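Local coordinates for Xaa-Pro dipeptidase (Pyrococcus horikoshii, PDB 1WY2), which probably splits dipeptides with a C-terminal proline and a nonpolar N-terminal residue, in a metal-dependent hydrolysis, at residues Gly43-Thr48 / Ala52-Pro57; Lys76-Phe81 / Tyr99-Glu104; Glu141-Ala146 / Tyr220-Thr225; Tyr169-Asn174 / Leu213-Gln218. All coordinates share one frame; numbering follows the deposited sequence.

Contact 1 of 4, residues Gly43-Thr48 / Ala52-Pro57; sequences GYILIT and ATLYVP
Y44 and Y55, and two residues further along L46 and T53, form the hydrogen-bonded pairs of this antiparallel ladder. Four backbone bonds close it, all of them nearly straight. The bond from Y55 N to Y44 O measures 2.8 Å. The longest, from T53 N to L46 O, measures 3.0 Å. Between the bonded pairs the strands come closer, and CA-H groups point at the same carbonyls; I45 CA lies 3.3 Å from T53 O.

A water on the face of L46 and T53 extends the polar pattern, donating to L46 O and also bonded to T53 OG1, so that L46 O serves both a backbone N-H and a solvent molecule.

Apolar contacts divide between the two faces. On one, I45 and L54 run across each other at a slant, CG1 of I45 meeting CD1 of L54 at 3.7 Å, while I47 reaches A52 CB; helices 6-17 and 28-35 cover this side. On the other, Y55 has its CG anti to the carbonyl carbon (chi1 -64°). The ring thereby swings diagonally toward L46, whose CB stands at the ring's edge, 3.8 Å from Y55 CE1. T53 CG2 lies over one face of the same ring, near its rim.

Strands 44-48 and 51-57 thus make a tight beta hairpin, set between strands 22-25 and 72-75 in the mixed sheet of the creatinase/prolidase N-terminal domain.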
# COMPACT_ATOMS: atom_id res chain seq x y z
N GLY A 43 -4.39 -11.05 -9.99
CA GLY A 43 -3.94 -12.40 -10.31
C GLY A 43 -4.44 -13.41 -9.28
O GLY A 43 -4.45 -13.17 -8.08
N TYR A 44 -4.90 -14.57 -9.76
CA TYR A 44 -5.43 -15.59 -8.87
C TYR A 44 -4.87 -16.96 -9.22
O TYR A 44 -5.01 -17.41 -10.35
CB TYR A 44 -6.95 -15.65 -8.95
CG TYR A 44 -7.64 -14.31 -8.84
CD1 TYR A 44 -7.87 -13.54 -9.97
CD2 TYR A 44 -8.03 -13.81 -7.60
CE1 TYR A 44 -8.49 -12.29 -9.88
CE2 TYR A 44 -8.65 -12.57 -7.50
CZ TYR A 44 -8.87 -11.81 -8.64
OH TYR A 44 -9.48 -10.58 -8.53
N ILE A 45 -4.25 -17.62 -8.24
CA ILE A 45 -3.73 -18.96 -8.47
C ILE A 45 -4.73 -19.97 -7.92
O ILE A 45 -5.16 -19.86 -6.77
CB ILE A 45 -2.38 -19.19 -7.75
CG1 ILE A 45 -1.35 -18.17 -8.21
CG2 ILE A 45 -1.88 -20.61 -8.05
CD1 ILE A 45 -0.00 -18.30 -7.53
N LEU A 46 -5.12 -20.93 -8.75
CA LEU A 46 -6.04 -21.97 -8.31
C LEU A 46 -5.27 -23.28 -8.29
O LEU A 46 -4.74 -23.72 -9.32
CB LEU A 46 -7.23 -22.08 -9.27
CG LEU A 46 -8.30 -23.10 -8.85
CD1 LEU A 46 -8.89 -22.72 -7.50
CD2 LEU A 46 -9.40 -23.15 -9.91
N ILE A 47 -5.20 -23.91 -7.12
CA ILE A 47 -4.49 -25.17 -6.96
C ILE A 47 -5.44 -26.32 -6.67
O ILE A 47 -6.28 -26.23 -5.77
CB ILE A 47 -3.47 -25.07 -5.80
CG1 ILE A 47 -2.42 -24.00 -6.12
CG2 ILE A 47 -2.79 -26.42 -5.58
CD1 ILE A 47 -1.53 -23.63 -4.94
N THR A 48 -5.33 -27.39 -7.45
CA THR A 48 -6.14 -28.58 -7.25
C THR A 48 -5.16 -29.72 -6.98
O THR A 48 -3.95 -29.52 -7.02
CB THR A 48 -7.01 -28.94 -8.49
OG1 THR A 48 -6.16 -29.30 -9.58
CG2 THR A 48 -7.87 -27.76 -8.88
N ALA A 52 -2.09 -26.61 -11.12
CA ALA A 52 -1.92 -25.27 -10.55
C ALA A 52 -1.99 -24.31 -11.73
O ALA A 52 -1.22 -24.44 -12.68
CB ALA A 52 -0.57 -25.16 -9.85
N THR A 53 -2.92 -23.36 -11.67
CA THR A 53 -3.10 -22.41 -12.75
C THR A 53 -3.17 -20.97 -12.26
O THR A 53 -3.79 -20.68 -11.23
CB THR A 53 -4.40 -22.70 -13.53
OG1 THR A 53 -4.41 -24.06 -13.95
CG2 THR A 53 -4.51 -21.80 -14.75
N LEU A 54 -2.54 -20.06 -12.99
CA LEU A 54 -2.56 -18.65 -12.64
C LEU A 54 -3.50 -17.94 -13.60
O LEU A 54 -3.23 -17.87 -14.80
CB LEU A 54 -1.16 -18.04 -12.75
CG LEU A 54 -1.07 -16.52 -12.61
CD1 LEU A 54 -1.56 -16.09 -11.22
CD2 LEU A 54 0.36 -16.06 -12.84
N TYR A 55 -4.61 -17.43 -13.08
CA TYR A 55 -5.59 -16.71 -13.90
C TYR A 55 -5.36 -15.22 -13.76
O TYR A 55 -5.24 -14.71 -12.64
CB TYR A 55 -7.02 -17.03 -13.45
CG TYR A 55 -7.42 -18.47 -13.64
CD1 TYR A 55 -7.11 -19.44 -12.68
CD2 TYR A 55 -8.12 -18.88 -14.78
CE1 TYR A 55 -7.48 -20.77 -12.85
CE2 TYR A 55 -8.50 -20.20 -14.96
CZ TYR A 55 -8.18 -21.14 -13.99
OH TYR A 55 -8.58 -22.45 -14.16
N VAL A 56 -5.30 -14.52 -14.88
CA VAL A 56 -5.08 -13.07 -14.85
C VAL A 56 -5.90 -12.34 -15.90
O VAL A 56 -6.35 -12.94 -16.89
CB VAL A 56 -3.59 -12.73 -15.10
CG1 VAL A 56 -2.72 -13.35 -14.02
CG2 VAL A 56 -3.16 -13.23 -16.47
N PRO A 57 -6.14 -11.04 -15.69
CA PRO A 57 -6.91 -10.23 -16.64
C PRO A 57 -6.09 -10.09 -17.92
O PRO A 57 -4.88 -10.28 -17.91
CB PRO A 57 -7.08 -8.90 -15.91
CG PRO A 57 -7.05 -9.29 -14.47
CD PRO A 57 -5.91 -10.29 -14.44
O HOH W 1 -5.55 -25.38 -11.51

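Contact 2 of 4, residues Lys76-Phe81 / Tyr99-Glu104; sequences KKMDEF and YGFIEE
E80 OE2 takes two backbone N-H groups, those of K76 and K77, and so anchors the start of the helix from which M78 and F81 reach across to F101. K76 N and K77 N each stand 2.7 Å from E80 OE2 and approach from the same face of the carboxylate plane, well above it. E80 N returns a bond to K77 O, which folds the chain into the first turn.

The contact itself is apolar and small. M78 is bent at its second and third torsions (chi2 -62°, chi3 -80°), a hook that brings CE to the edge of the F101 ring, in its plane and 3.4 Å from CE1 of F101. Helices 78-85 and 99-108, neighbours on one side of the N-terminal domain's mixed sheet, are joined here through their side chains. The side chains of F81 and F101 cross at about a right angle, F81 CE2 lying 3.8 Å from F101 CZ. F101 has its CG anti to the backbone N (chi1 -170°), which extends the ring away from its own helix into this meeting place. Both phenyl groups also touch L24 of strand 22-25. K77 makes a cation-pi contact with Y302 of the second subunit, and Y99 packs on I102 of that subunit.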
# COMPACT_ATOMS: atom_id res chain seq x y z
N LYS A 76 -11.48 -12.38 -19.69
CA LYS A 76 -11.94 -11.04 -20.02
C LYS A 76 -12.86 -10.50 -18.93
O LYS A 76 -12.83 -9.32 -18.61
CB LYS A 76 -12.67 -11.05 -21.36
CG LYS A 76 -11.83 -11.57 -22.52
CD LYS A 76 -12.62 -11.57 -23.82
CE LYS A 76 -11.79 -12.09 -24.98
NZ LYS A 76 -12.58 -12.14 -26.24
N LYS A 77 -13.68 -11.39 -18.37
CA LYS A 77 -14.61 -11.00 -17.32
C LYS A 77 -14.53 -11.99 -16.16
O LYS A 77 -14.29 -13.18 -16.37
CB LYS A 77 -16.04 -10.95 -17.88
CG LYS A 77 -17.07 -10.38 -16.93
CD LYS A 77 -18.44 -10.24 -17.60
CE LYS A 77 -18.40 -9.25 -18.76
NZ LYS A 77 -18.01 -7.88 -18.31
N MET A 78 -14.72 -11.50 -14.94
CA MET A 78 -14.66 -12.34 -13.75
C MET A 78 -15.54 -13.57 -13.83
O MET A 78 -15.22 -14.60 -13.24
CB MET A 78 -15.02 -11.52 -12.51
CG MET A 78 -13.89 -10.65 -11.99
SD MET A 78 -12.46 -11.64 -11.48
CE MET A 78 -12.99 -12.20 -9.87
N ASP A 79 -16.66 -13.47 -14.55
CA ASP A 79 -17.57 -14.60 -14.68
C ASP A 79 -16.82 -15.81 -15.23
O ASP A 79 -17.16 -16.96 -14.91
CB ASP A 79 -18.74 -14.25 -15.59
CG ASP A 79 -19.59 -13.12 -15.04
OD1 ASP A 79 -20.06 -13.24 -13.89
OD2 ASP A 79 -19.78 -12.11 -15.76
N GLU A 80 -15.82 -15.55 -16.06
CA GLU A 80 -15.01 -16.61 -16.65
C GLU A 80 -14.19 -17.29 -15.56
O GLU A 80 -13.98 -18.50 -15.58
CB GLU A 80 -14.08 -16.03 -17.72
CG GLU A 80 -14.80 -15.35 -18.87
CD GLU A 80 -13.83 -14.68 -19.83
OE1 GLU A 80 -12.94 -15.37 -20.36
OE2 GLU A 80 -13.97 -13.46 -20.04
N PHE A 81 -13.72 -16.48 -14.61
CA PHE A 81 -12.93 -16.99 -13.50
C PHE A 81 -13.79 -17.86 -12.60
O PHE A 81 -13.43 -19.00 -12.28
CB PHE A 81 -12.35 -15.83 -12.68
CG PHE A 81 -11.63 -16.26 -11.44
CD1 PHE A 81 -10.45 -16.99 -11.52
CD2 PHE A 81 -12.15 -15.97 -10.18
CE1 PHE A 81 -9.80 -17.43 -10.37
CE2 PHE A 81 -11.51 -16.41 -9.02
CZ PHE A 81 -10.33 -17.14 -9.12
N TYR A 99 -14.21 -9.74 2.22
CA TYR A 99 -15.60 -10.15 2.36
C TYR A 99 -16.37 -10.14 1.03
O TYR A 99 -17.03 -11.12 0.68
CB TYR A 99 -16.30 -9.23 3.36
CG TYR A 99 -17.76 -9.53 3.58
CD1 TYR A 99 -18.17 -10.67 4.27
CD2 TYR A 99 -18.75 -8.67 3.09
CE1 TYR A 99 -19.52 -10.95 4.46
CE2 TYR A 99 -20.10 -8.94 3.28
CZ TYR A 99 -20.48 -10.08 3.96
OH TYR A 99 -21.81 -10.34 4.16
N GLY A 100 -16.28 -9.02 0.31
CA GLY A 100 -16.99 -8.89 -0.95
C GLY A 100 -16.66 -9.98 -1.96
O GLY A 100 -17.54 -10.50 -2.64
N PHE A 101 -15.38 -10.32 -2.05
CA PHE A 101 -14.93 -11.34 -2.98
C PHE A 101 -15.46 -12.72 -2.57
O PHE A 101 -15.87 -13.51 -3.42
CB PHE A 101 -13.41 -11.37 -3.04
CG PHE A 101 -12.86 -12.22 -4.14
CD1 PHE A 101 -13.01 -11.85 -5.47
CD2 PHE A 101 -12.20 -13.41 -3.85
CE1 PHE A 101 -12.52 -12.65 -6.50
CE2 PHE A 101 -11.71 -14.22 -4.87
CZ PHE A 101 -11.87 -13.84 -6.20
N ILE A 102 -15.43 -13.00 -1.27
CA ILE A 102 -15.91 -14.27 -0.76
C ILE A 102 -17.41 -14.45 -1.03
O ILE A 102 -17.86 -15.55 -1.33
CB ILE A 102 -15.66 -14.39 0.76
CG1 ILE A 102 -14.15 -14.46 1.02
CG2 ILE A 102 -16.37 -15.63 1.31
CD1 ILE A 102 -13.78 -14.49 2.48
N GLU A 103 -18.16 -13.36 -0.92
CA GLU A 103 -19.60 -13.44 -1.18
C GLU A 103 -19.83 -13.79 -2.65
O GLU A 103 -20.77 -14.51 -2.98
CB GLU A 103 -20.28 -12.11 -0.83
CG GLU A 103 -20.35 -11.85 0.67
CD GLU A 103 -21.04 -12.97 1.42
OE1 GLU A 103 -22.20 -13.29 1.10
OE2 GLU A 103 -20.42 -13.54 2.34
N GLU A 104 -18.98 -13.27 -3.52
CA GLU A 104 -19.08 -13.56 -4.95
C GLU A 104 -18.85 -15.05 -5.18
O GLU A 104 -19.61 -15.70 -5.89
CB GLU A 104 -18.02 -12.76 -5.73
CG GLU A 104 -18.36 -11.30 -5.94
CD GLU A 104 -19.47 -11.09 -6.95
OE1 GLU A 104 -20.60 -11.56 -6.70
OE2 GLU A 104 -19.21 -10.48 -8.01

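Contact 3 of 4, residues Glu141-Ala146 / Tyr220-Thr225; sequences EIADKA and YNSDIT. With ZN (zinc ion), chain D; ZN (zinc ion), chain E.
A143 presents its methyl group to two residues of the strand at once: CB lies 3.6 Å from S222 OG and 3.8 Å from I224 CG2. D144, next on the helix, points its CB away, yet the carboxylate turns back, and OD1 comes within 3.2 Å of I224 CD1. This is a tight contact of an oxygen with a methyl, the two side chains crossing at about a right angle. I224 reaches it because its chain is fully extended, CG1 anti to the backbone N (chi1 -175°), while CG2 branches toward A143.

The polar atoms at this interface are satisfied by a further layer. D144 OD1 bonds to T346 OG1 and OD2 to the backbone N of K345, which fixes the rotation of the carboxylate. S222 OG, though against a methyl, bonds to A215 N.

Between S222 and I224, D223 faces the other way and binds metal. Its OD1 holds one zinc ion at 2.0 Å and its OD2 the other at 2.1 Å, so one carboxylate bridges the pair. D212 and E330 complete the protein ligands of the first ion, and H287, E316 and E330 those of the second; this is the dinuclear centre of the M24 family, which in this enzyme takes two cobalt ions as cofactor and here holds zinc.

Helix 130-153 therefore packs behind a metal-bearing strand. Strand 220-229 pairs with strand 208-217 through I224 and L213, and I142 and A146 carry the same helix onto M171 of helix 160-173.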
# COMPACT_ATOMS: atom_id res chain seq x y z
N GLU A 141 21.60 -3.64 3.13
CA GLU A 141 22.81 -2.88 2.81
C GLU A 141 22.37 -1.51 2.28
O GLU A 141 22.97 -0.49 2.59
CB GLU A 141 23.63 -3.61 1.74
CG GLU A 141 24.99 -2.99 1.47
CD GLU A 141 25.72 -3.66 0.33
OE1 GLU A 141 25.37 -3.40 -0.84
OE2 GLU A 141 26.64 -4.46 0.60
N ILE A 142 21.31 -1.52 1.48
CA ILE A 142 20.77 -0.29 0.92
C ILE A 142 20.17 0.56 2.04
O ILE A 142 20.29 1.78 2.05
CB ILE A 142 19.68 -0.60 -0.14
CG1 ILE A 142 20.33 -1.27 -1.36
CG2 ILE A 142 18.95 0.68 -0.56
CD1 ILE A 142 19.36 -1.69 -2.43
N ALA A 143 19.52 -0.10 3.01
CA ALA A 143 18.92 0.61 4.13
C ALA A 143 20.02 1.24 4.98
O ALA A 143 19.88 2.37 5.46
CB ALA A 143 18.08 -0.34 4.98
N ASP A 144 21.12 0.51 5.18
CA ASP A 144 22.24 1.03 5.96
C ASP A 144 22.78 2.30 5.31
O ASP A 144 23.07 3.28 5.98
CB ASP A 144 23.38 -0.01 6.07
CG ASP A 144 23.15 -1.03 7.17
OD1 ASP A 144 22.66 -0.64 8.26
OD2 ASP A 144 23.49 -2.21 6.97
N LYS A 145 22.92 2.26 3.99
CA LYS A 145 23.42 3.42 3.25
C LYS A 145 22.47 4.61 3.42
O LYS A 145 22.91 5.76 3.51
CB LYS A 145 23.58 3.09 1.77
CG LYS A 145 24.75 2.18 1.46
CD LYS A 145 24.86 1.90 -0.02
CE LYS A 145 26.10 1.06 -0.32
NZ LYS A 145 26.22 0.78 -1.78
N ALA A 146 21.18 4.32 3.45
CA ALA A 146 20.17 5.37 3.60
C ALA A 146 20.25 6.01 4.98
O ALA A 146 20.16 7.23 5.11
CB ALA A 146 18.78 4.80 3.36
N TYR A 220 12.00 -8.20 -1.89
CA TYR A 220 12.17 -8.39 -0.46
C TYR A 220 12.41 -7.09 0.29
O TYR A 220 12.85 -6.10 -0.30
CB TYR A 220 13.28 -9.41 -0.18
CG TYR A 220 12.82 -10.81 -0.52
CD1 TYR A 220 12.77 -11.24 -1.85
CD2 TYR A 220 12.36 -11.68 0.47
CE1 TYR A 220 12.26 -12.49 -2.18
CE2 TYR A 220 11.85 -12.94 0.15
CZ TYR A 220 11.80 -13.33 -1.18
OH TYR A 220 11.27 -14.55 -1.53
N ASN A 221 12.13 -7.10 1.58
CA ASN A 221 12.25 -5.90 2.40
C ASN A 221 13.38 -5.87 3.42
O ASN A 221 13.98 -6.89 3.74
CB ASN A 221 10.92 -5.68 3.14
CG ASN A 221 9.77 -5.39 2.19
OD1 ASN A 221 9.55 -4.24 1.80
ND2 ASN A 221 9.05 -6.43 1.79
N SER A 222 13.64 -4.66 3.92
CA SER A 222 14.65 -4.42 4.95
C SER A 222 14.01 -3.42 5.92
O SER A 222 13.05 -2.74 5.56
CB SER A 222 15.93 -3.84 4.35
OG SER A 222 15.67 -2.68 3.59
N ASP A 223 14.53 -3.34 7.13
CA ASP A 223 13.94 -2.45 8.13
C ASP A 223 15.02 -2.10 9.15
O ASP A 223 15.67 -2.98 9.71
CB ASP A 223 12.79 -3.20 8.81
CG ASP A 223 11.86 -2.30 9.59
OD1 ASP A 223 12.15 -1.10 9.74
OD2 ASP A 223 10.83 -2.83 10.06
N ILE A 224 15.21 -0.80 9.38
CA ILE A 224 16.23 -0.36 10.33
C ILE A 224 15.84 0.95 11.00
O ILE A 224 15.18 1.79 10.40
CB ILE A 224 17.59 -0.17 9.59
CG1 ILE A 224 18.70 0.18 10.59
CG2 ILE A 224 17.48 0.94 8.55
CD1 ILE A 224 20.08 0.36 9.94
N THR A 225 16.23 1.11 12.27
CA THR A 225 15.96 2.34 13.00
C THR A 225 17.19 2.72 13.81
O THR A 225 17.76 1.90 14.52
CB THR A 225 14.80 2.23 14.03
OG1 THR A 225 13.58 1.86 13.37
CG2 THR A 225 14.58 3.58 14.72
ZN ZN D . 11.47 -0.01 11.28
ZN ZN E . 10.24 -2.80 12.10

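Contact 4 of 4, residues Tyr169-Asn174 / Leu213-Gln218; sequences YLMKMN and LGALYQ
M171 sets CG beside its backbone N (chi1 -72°) and then bends at its last torsion (chi3 -82°), so the sulfur and terminal methyl descend from the helix and lie over L213, G214 and A215. L213 answers from the strand with CG between backbone N and carbonyl carbon (chi1 58°), which lifts CD1 toward the thioether, 4.2 Å from M171 SD.

The sulfur is the centre of the contact. It meets the A215 methyl, M171 SD to A215 CB, at 3.7 Å. The peptide oxygen between the two apolar residues, G214 O, lies 3.5 Å from M171 CE and equally close to the sulfur. Glycine contributes only its backbone, so a single unbranched side chain follows three consecutive strand residues, two through their side chains and one through a carbonyl.

Where the helix ends, N174 turns its amide back on the chain: N174 ND2 bonds to L170 O at 2.8 Å, a bent bond whose donor stands above the carbonyl plane. N174 N bonds in addition to M171 O, so the last turn is held by backbone and side chain together.

G214 lies close to the metal ligand D223, so the strand under M171 probably forms part of the layer behind the metal ligands. Helix 160-173 rests on strand 208-217 beside helix 130-153, whose A149 is touched by L170. Its far side meets the second subunit, K172 NZ forming a salt bridge with E168 OE1 of that subunit.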
# COMPACT_ATOMS: atom_id res chain seq x y z
N TYR A 169 15.47 8.90 -2.38
CA TYR A 169 16.03 9.03 -3.72
C TYR A 169 17.31 8.19 -3.77
O TYR A 169 17.55 7.48 -4.73
CB TYR A 169 16.35 10.50 -4.02
CG TYR A 169 17.12 10.72 -5.31
CD1 TYR A 169 18.51 10.78 -5.32
CD2 TYR A 169 16.45 10.85 -6.53
CE1 TYR A 169 19.22 10.97 -6.50
CE2 TYR A 169 17.15 11.04 -7.72
CZ TYR A 169 18.54 11.10 -7.70
OH TYR A 169 19.23 11.29 -8.87
N LEU A 170 18.11 8.27 -2.71
CA LEU A 170 19.35 7.51 -2.65
C LEU A 170 19.08 6.01 -2.73
O LEU A 170 19.78 5.28 -3.43
CB LEU A 170 20.12 7.82 -1.36
CG LEU A 170 21.40 7.02 -1.14
CD1 LEU A 170 22.44 7.43 -2.18
CD2 LEU A 170 21.94 7.27 0.26
N MET A 171 18.05 5.54 -2.02
CA MET A 171 17.73 4.12 -2.04
C MET A 171 17.37 3.66 -3.45
O MET A 171 17.82 2.61 -3.90
CB MET A 171 16.58 3.81 -1.07
CG MET A 171 16.97 3.89 0.40
SD MET A 171 15.81 3.03 1.51
CE MET A 171 14.52 4.27 1.69
N LYS A 172 16.57 4.46 -4.14
CA LYS A 172 16.16 4.12 -5.50
C LYS A 172 17.35 4.09 -6.45
O LYS A 172 17.45 3.22 -7.32
CB LYS A 172 15.13 5.13 -6.01
CG LYS A 172 13.83 5.09 -5.24
CD LYS A 172 12.96 6.30 -5.57
CE LYS A 172 11.82 6.43 -4.58
NZ LYS A 172 11.00 7.64 -4.82
N MET A 173 18.26 5.05 -6.29
CA MET A 173 19.42 5.10 -7.17
C MET A 173 20.41 4.00 -6.85
O MET A 173 21.36 3.76 -7.60
CB MET A 173 20.07 6.49 -7.08
CG MET A 173 19.16 7.60 -7.60
SD MET A 173 18.71 7.47 -9.36
CE MET A 173 17.41 6.27 -9.33
N ASN A 174 20.19 3.32 -5.73
CA ASN A 174 21.06 2.21 -5.33
C ASN A 174 20.43 0.86 -5.64
O ASN A 174 20.91 -0.18 -5.19
CB ASN A 174 21.41 2.31 -3.85
CG ASN A 174 22.59 3.22 -3.59
OD1 ASN A 174 23.72 2.92 -3.97
ND2 ASN A 174 22.33 4.36 -2.96
N LEU A 213 13.57 3.46 8.49
CA LEU A 213 13.36 3.34 7.05
C LEU A 213 13.68 1.94 6.57
O LEU A 213 14.18 1.10 7.33
CB LEU A 213 14.23 4.38 6.32
CG LEU A 213 15.75 4.32 6.55
CD1 LEU A 213 16.37 3.26 5.66
CD2 LEU A 213 16.37 5.68 6.23
N GLY A 214 13.40 1.68 5.30
CA GLY A 214 13.68 0.37 4.75
C GLY A 214 13.58 0.41 3.25
O GLY A 214 12.97 1.31 2.68
N ALA A 215 14.19 -0.57 2.59
CA ALA A 215 14.15 -0.62 1.14
C ALA A 215 13.48 -1.89 0.65
O ALA A 215 13.65 -2.96 1.24
CB ALA A 215 15.57 -0.54 0.58
N LEU A 216 12.70 -1.76 -0.42
CA LEU A 216 12.06 -2.90 -1.06
C LEU A 216 13.04 -3.13 -2.20
O LEU A 216 13.22 -2.25 -3.05
CB LEU A 216 10.68 -2.53 -1.60
CG LEU A 216 10.01 -3.59 -2.49
CD1 LEU A 216 9.85 -4.89 -1.71
CD2 LEU A 216 8.66 -3.08 -2.97
N TYR A 217 13.68 -4.29 -2.21
CA TYR A 217 14.68 -4.61 -3.22
C TYR A 217 14.42 -5.99 -3.79
O TYR A 217 14.43 -6.98 -3.07
CB TYR A 217 16.07 -4.56 -2.58
CG TYR A 217 17.21 -4.96 -3.49
CD1 TYR A 217 17.69 -4.09 -4.47
CD2 TYR A 217 17.83 -6.20 -3.36
CE1 TYR A 217 18.77 -4.44 -5.28
CE2 TYR A 217 18.91 -6.57 -4.16
CZ TYR A 217 19.37 -5.68 -5.12
OH TYR A 217 20.45 -6.03 -5.91
N GLN A 218 14.20 -6.04 -5.10
CA GLN A 218 13.95 -7.30 -5.77
C GLN A 218 12.93 -8.15 -5.01
O GLN A 218 13.14 -9.34 -4.76
CB GLN A 218 15.28 -8.04 -5.99
CG GLN A 218 16.10 -7.41 -7.12
CD GLN A 218 17.53 -7.93 -7.22
OE1 GLN A 218 17.78 -9.12 -7.06
NE2 GLN A 218 18.46 -7.04 -7.52

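Contacts 1 and 2 belong to the N-terminal domain, contacts 3 and 4 to the catalytic one, more than 30 Å away between centres. Within each pair the contacts touch: Y44 of contact 1 packs on F81 and F101 of contact 2, while contacts 3 and 4 use the neighbouring strands 220-229 and 208-217 and meet through I142 and Y217. Chemistry follows place. Contact 1, buried, is a ladder of backbone bonds; contact 2, only partly buried, joins helices through an aromatic cluster. Contacts 3 and 4, both buried, set helices on strands through alanine, isoleucine and methionine, and contact 3 alone carries metal ligation. Contact 4, like contact 2, also reaches the second subunit.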